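Local atomic coordinates of RTX toxin RtxA (Vibrio vulnificus MO6-24/O, PDB entry 6IMP), a protein that contains an alpha/beta-hydrolase-fold domain of a MARTX toxin, probably a hydrolase that contributes to Vibrio virulence. Residues D59-V62 with E66-K69; G149-A154 with E240-G245. All coordinates share one frame; numbering follows the deposited sequence.

Contact 1 (D59-V62 with E66-K69)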
loop_
_atom_site.group_PDB
_atom_site.type_symbol
_atom_site.label_atom_id
_atom_site.label_comp_id
_atom_site.label_asym_id
_atom_site.label_seq_id
_atom_site.Cartn_x
_atom_site.Cartn_y
_atom_site.Cartn_z
ATOM N N ASP A 59 -17.018 -13.393 1.220
ATOM C CA ASP A 59 -17.886 -14.337 0.508
ATOM C C ASP A 59 -19.252 -13.710 0.305
ATOM O O ASP A 59 -19.778 -13.673 -0.813
ATOM C CB ASP A 59 -18.049 -15.632 1.314
ATOM C CG ASP A 59 -16.803 -16.483 1.314
ATOM O OD1 ASP A 59 -15.895 -16.215 0.499
ATOM O OD2 ASP A 59 -16.734 -17.426 2.133
ATOM N N HIS A 60 -19.823 -13.212 1.398
ATOM C CA HIS A 60 -21.054 -12.451 1.320
ATOM C C HIS A 60 -20.940 -11.368 0.237
ATOM O O HIS A 60 -21.725 -11.350 -0.699
ATOM C CB HIS A 60 -21.415 -11.847 2.683
ATOM C CG HIS A 60 -22.849 -11.416 2.792
ATOM N ND1 HIS A 60 -23.880 -12.302 3.043
ATOM C CD2 HIS A 60 -23.423 -10.194 2.681
ATOM C CE1 HIS A 60 -25.025 -11.644 3.077
ATOM N NE2 HIS A 60 -24.776 -10.364 2.861
ATOM N N ALA A 61 -19.915 -10.528 0.313
ATOM C CA ALA A 61 -19.777 -9.424 -0.644
ATOM C C ALA A 61 -19.910 -9.888 -2.100
ATOM O O ALA A 61 -20.637 -9.270 -2.878
ATOM C CB ALA A 61 -18.463 -8.691 -0.436
ATOM N N VAL A 62 -19.230 -10.981 -2.457
ATOM C CA VAL A 62 -19.327 -11.521 -3.823
ATOM C C VAL A 62 -20.748 -11.977 -4.161
ATOM O O VAL A 62 -21.244 -11.686 -5.251
ATOM C CB VAL A 62 -18.297 -12.648 -4.139
ATOM C CG1 VAL A 62 -16.877 -12.144 -3.972
ATOM C CG2 VAL A 62 -18.513 -13.889 -3.290
ATOM N N GLU A 66 -21.536 -7.138 -4.521
ATOM C CA GLU A 66 -20.868 -5.957 -3.962
ATOM C C GLU A 66 -19.383 -5.937 -4.370
ATOM O O GLU A 66 -18.826 -4.882 -4.672
ATOM C CB GLU A 66 -20.994 -5.938 -2.426
ATOM C CG GLU A 66 -22.373 -5.550 -1.900
ATOM C CD GLU A 66 -22.467 -5.609 -0.375
ATOM O OE1 GLU A 66 -22.398 -6.726 0.194
ATOM O OE2 GLU A 66 -22.625 -4.540 0.260
ATOM N N SER A 67 -18.754 -7.109 -4.379
ATOM C CA SER A 67 -17.341 -7.224 -4.733
ATOM C C SER A 67 -17.090 -8.487 -5.563
ATOM O O SER A 67 -17.810 -9.467 -5.432
ATOM C CB SER A 67 -16.489 -7.248 -3.462
ATOM O OG SER A 67 -16.857 -6.201 -2.578
ATOM N N GLN A 68 -16.091 -8.439 -6.442
ATOM C CA GLN A 68 -15.639 -9.629 -7.173
ATOM C C GLN A 68 -14.160 -9.919 -6.916
ATOM O O GLN A 68 -13.339 -9.003 -6.899
ATOM C CB GLN A 68 -15.890 -9.483 -8.682
ATOM C CG GLN A 68 -15.209 -8.291 -9.347
ATOM C CD GLN A 68 -16.179 -7.184 -9.720
ATOM O OE1 GLN A 68 -17.110 -6.876 -8.975
ATOM N NE2 GLN A 68 -15.951 -6.565 -10.871
ATOM N N LYS A 69 -13.838 -11.202 -6.715
ATOM C CA LYS A 69 -12.448 -11.691 -6.752
ATOM C C LYS A 69 -11.761 -11.266 -8.040
ATOM O O LYS A 69 -12.400 -11.200 -9.091
ATOM C CB LYS A 69 -12.403 -13.215 -6.659
ATOM C CG LYS A 69 -12.834 -13.772 -5.317
ATOM C CD LYS A 69 -12.271 -15.169 -5.079
ATOM C CE LYS A 69 -11.965 -15.397 -3.606
ATOM N NZ LYS A 69 -11.531 -16.790 -3.321
#
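A61 and E66 meet where helix 52-63 gives way, through a short turn, to strand 67-73. The carbonyl oxygen of A61 carries most of the polar contact, accepting two backbone N-H groups. E66 N lies 2.8 Å from A61 O and is tilted only 20° from the carbonyl plane, although the hydrogen bond is bent, 138° at the hydrogen. S67 N, 3.2 Å from A61 O, makes the straighter bond (157°) but comes from well above that plane.

Around this pair the side-chain contacts are van der Waals. The methyl of A61 packs against the S67 side chain, A61 CB 3.7 Å from S67 OG. V62 borders the carbonyl of S67: its CG1 is near S67 O, and V62 CA makes a CA-H...O contact with that same oxygen.

Farther out, strand 78-84 and the residue after it pair with the strand side. H84 ND1 is hydrogen-bonded to S67 OG, Q85 NE2 to both E66 O and Q68 OE1, and Y82 touches V62 and K69. Since both hydrogen bonds across the segments run between backbone atoms, the helix-to-strand turn is held by main-chain geometry, with A61 and V62 adding van der Waals contact.

Contact 2 (G149-A154 with E240-G245)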
loop_
_atom_site.group_PDB
_atom_site.type_symbol
_atom_site.label_atom_id
_atom_site.label_comp_id
_atom_site.label_asym_id
_atom_site.label_seq_id
_atom_site.Cartn_x
_atom_site.Cartn_y
_atom_site.Cartn_z
ATOM N N GLY A 149 10.329 -5.680 -6.553
ATOM C CA GLY A 149 9.141 -6.469 -6.838
ATOM C C GLY A 149 7.832 -5.780 -6.455
ATOM O O GLY A 149 6.895 -5.737 -7.247
ATOM N N LEU A 150 7.767 -5.230 -5.243
ATOM C CA LEU A 150 6.532 -4.619 -4.755
ATOM C C LEU A 150 6.153 -3.392 -5.564
ATOM O O LEU A 150 4.971 -3.157 -5.828
ATOM C CB LEU A 150 6.658 -4.262 -3.279
ATOM C CG LEU A 150 6.958 -5.423 -2.320
ATOM C CD1 LEU A 150 6.746 -4.993 -0.877
ATOM C CD2 LEU A 150 6.106 -6.639 -2.618
ATOM N N TYR A 151 7.152 -2.616 -5.974
ATOM C CA TYR A 151 6.902 -1.438 -6.816
ATOM C C TYR A 151 6.325 -1.845 -8.155
ATOM O O TYR A 151 5.466 -1.169 -8.699
ATOM C CB TYR A 151 8.181 -0.640 -7.066
ATOM C CG TYR A 151 8.836 -0.010 -5.839
ATOM C CD1 TYR A 151 8.085 0.468 -4.767
ATOM C CD2 TYR A 151 10.216 0.142 -5.785
ATOM C CE1 TYR A 151 8.707 1.053 -3.670
ATOM C CE2 TYR A 151 10.834 0.724 -4.701
ATOM C CZ TYR A 151 10.082 1.174 -3.647
ATOM O OH TYR A 151 10.712 1.763 -2.573
ATOM N N GLN A 152 6.821 -2.946 -8.688
ATOM C CA GLN A 152 6.319 -3.478 -9.951
ATOM C C GLN A 152 4.869 -3.936 -9.839
ATOM O O GLN A 152 4.011 -3.524 -10.634
ATOM C CB GLN A 152 7.213 -4.618 -10.438
ATOM C CG GLN A 152 8.436 -4.116 -11.189
ATOM C CD GLN A 152 8.094 -3.621 -12.584
ATOM O OE1 GLN A 152 7.094 -4.046 -13.199
ATOM N NE2 GLN A 152 8.922 -2.720 -13.100
ATOM N N ASP A 153 4.593 -4.736 -8.809
ATOM C CA ASP A 153 3.238 -5.218 -8.538
ATOM C C ASP A 153 2.255 -4.051 -8.399
ATOM O O ASP A 153 1.099 -4.152 -8.796
ATOM C CB ASP A 153 3.229 -6.076 -7.276
ATOM C CG ASP A 153 4.075 -7.338 -7.413
ATOM O OD1 ASP A 153 4.430 -7.706 -8.554
ATOM O OD2 ASP A 153 4.388 -7.961 -6.374
ATOM N N ALA A 154 2.735 -2.928 -7.877
ATOM C CA ALA A 154 1.937 -1.716 -7.826
ATOM C C ALA A 154 1.473 -1.275 -9.219
ATOM O O ALA A 154 0.368 -0.764 -9.387
ATOM C CB ALA A 154 2.724 -0.610 -7.157
ATOM N N GLU A 240 10.424 10.077 0.514
ATOM C CA GLU A 240 11.207 11.166 -0.089
ATOM C C GLU A 240 11.849 10.748 -1.418
ATOM O O GLU A 240 11.577 11.351 -2.472
ATOM C CB GLU A 240 12.301 11.607 0.901
ATOM C CG GLU A 240 12.559 13.107 0.966
ATOM C CD GLU A 240 13.439 13.495 2.149
ATOM O OE1 GLU A 240 13.350 12.831 3.211
ATOM O OE2 GLU A 240 14.217 14.467 2.020
ATOM N N LYS A 241 12.669 9.697 -1.356
ATOM C CA LYS A 241 13.398 9.177 -2.520
ATOM C C LYS A 241 12.441 8.734 -3.630
ATOM O O LYS A 241 12.619 9.095 -4.797
ATOM C CB LYS A 241 14.295 8.011 -2.095
ATOM C CG LYS A 241 15.149 7.396 -3.203
ATOM C CD LYS A 241 16.312 6.597 -2.611
ATOM C CE LYS A 241 16.663 5.363 -3.427
ATOM N NZ LYS A 241 17.132 5.708 -4.797
ATOM N N ASN A 242 11.409 7.983 -3.252
ATOM C CA ASN A 242 10.411 7.501 -4.202
ATOM C C ASN A 242 9.514 8.631 -4.772
ATOM O O ASN A 242 8.773 8.411 -5.737
ATOM C CB ASN A 242 9.515 6.443 -3.543
ATOM C CG ASN A 242 10.261 5.174 -3.160
ATOM O OD1 ASN A 242 11.434 5.198 -2.768
ATOM N ND2 ASN A 242 9.552 4.057 -3.216
ATOM N N LEU A 243 9.541 9.814 -4.156
ATOM C CA LEU A 243 8.687 10.938 -4.600
ATOM C C LEU A 243 9.374 11.849 -5.616
ATOM O O LEU A 243 8.697 12.608 -6.326
ATOM C CB LEU A 243 8.233 11.784 -3.404
ATOM C CG LEU A 243 6.909 11.426 -2.731
ATOM C CD1 LEU A 243 6.667 12.349 -1.537
ATOM C CD2 LEU A 243 5.751 11.516 -3.714
ATOM N N LYS A 244 10.712 11.794 -5.653
ATOM C CA LYS A 244 11.525 12.696 -6.480
ATOM C C LYS A 244 11.189 12.533 -7.945
ATOM O O LYS A 244 11.388 11.472 -8.508
ATOM C CB LYS A 244 13.015 12.415 -6.298
ATOM C CG LYS A 244 13.570 12.846 -4.955
ATOM C CD LYS A 244 15.092 12.735 -4.904
ATOM C CE LYS A 244 15.785 13.923 -5.568
ATOM N NZ LYS A 244 16.897 14.458 -4.728
ATOM N N GLY A 245 10.690 13.598 -8.558
ATOM C CA GLY A 245 10.376 13.584 -9.974
ATOM C C GLY A 245 8.892 13.449 -10.155
ATOM O O GLY A 245 8.391 13.387 -11.286
#
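Y151 and N242 join two helices of the alpha/beta hydrolase fold, 147-164 and the short, weakly bonded 239-243, by a single side-chain bridge. The backbones stay well apart: even the closest CA pair, Y151 with N242, is 10.0 Å across, and just these two buried residues touch.

The hydrogen bond comes first. N242 ND2 donates to Y151 OH at 2.6 Å, with an N-H...O angle of 176°. The phenol oxygen is also hydrogen-bonded to E147 OE2, one turn earlier on its own helix, so E147 probably helps fix the position of the hydroxyl that N242 meets. N242 ND2 has a further, weak hydrogen bond to P182 O of helix 180-192.

Packing between the segments is slight. The side chains cross at about a right angle, with ring and amide planes 74° apart; the planes are too steeply inclined for a parallel stack, and the amide meets the hydroxyl end. Helix 180-192 completes the surroundings: D186 touches both Y151 and N242, and A185 touches N242.

The R189 side chain, also from helix 180-192, is hydrogen-bonded through NH1 to the carbonyls of K241 and K244. At the bridge itself, N242 ND2 directs one in-plane N-H to the phenol, with Y151 OH only 1° out of the amide plane.

Contact 1 is partly buried and lies about 21 Å from the chain's centre, at an outermost strand of the sheet; contact 2 is buried, about 11 Å from that centre and on its opposite side. Their centres are about 30 Å apart, and they hold no element in common. Contact 1 ties a helix to the strand that directly follows it, whereas contact 2 joins helices whose segments are separated by 85 residues. Chemistry follows place: in contact 1 neighbours in sequence bring main chains close enough for main-chain hydrogen bonding, while the two helices of contact 2 meet through one tyrosine and one asparagine. The buried area, 256 Å² against 80 Å², reflects the same difference.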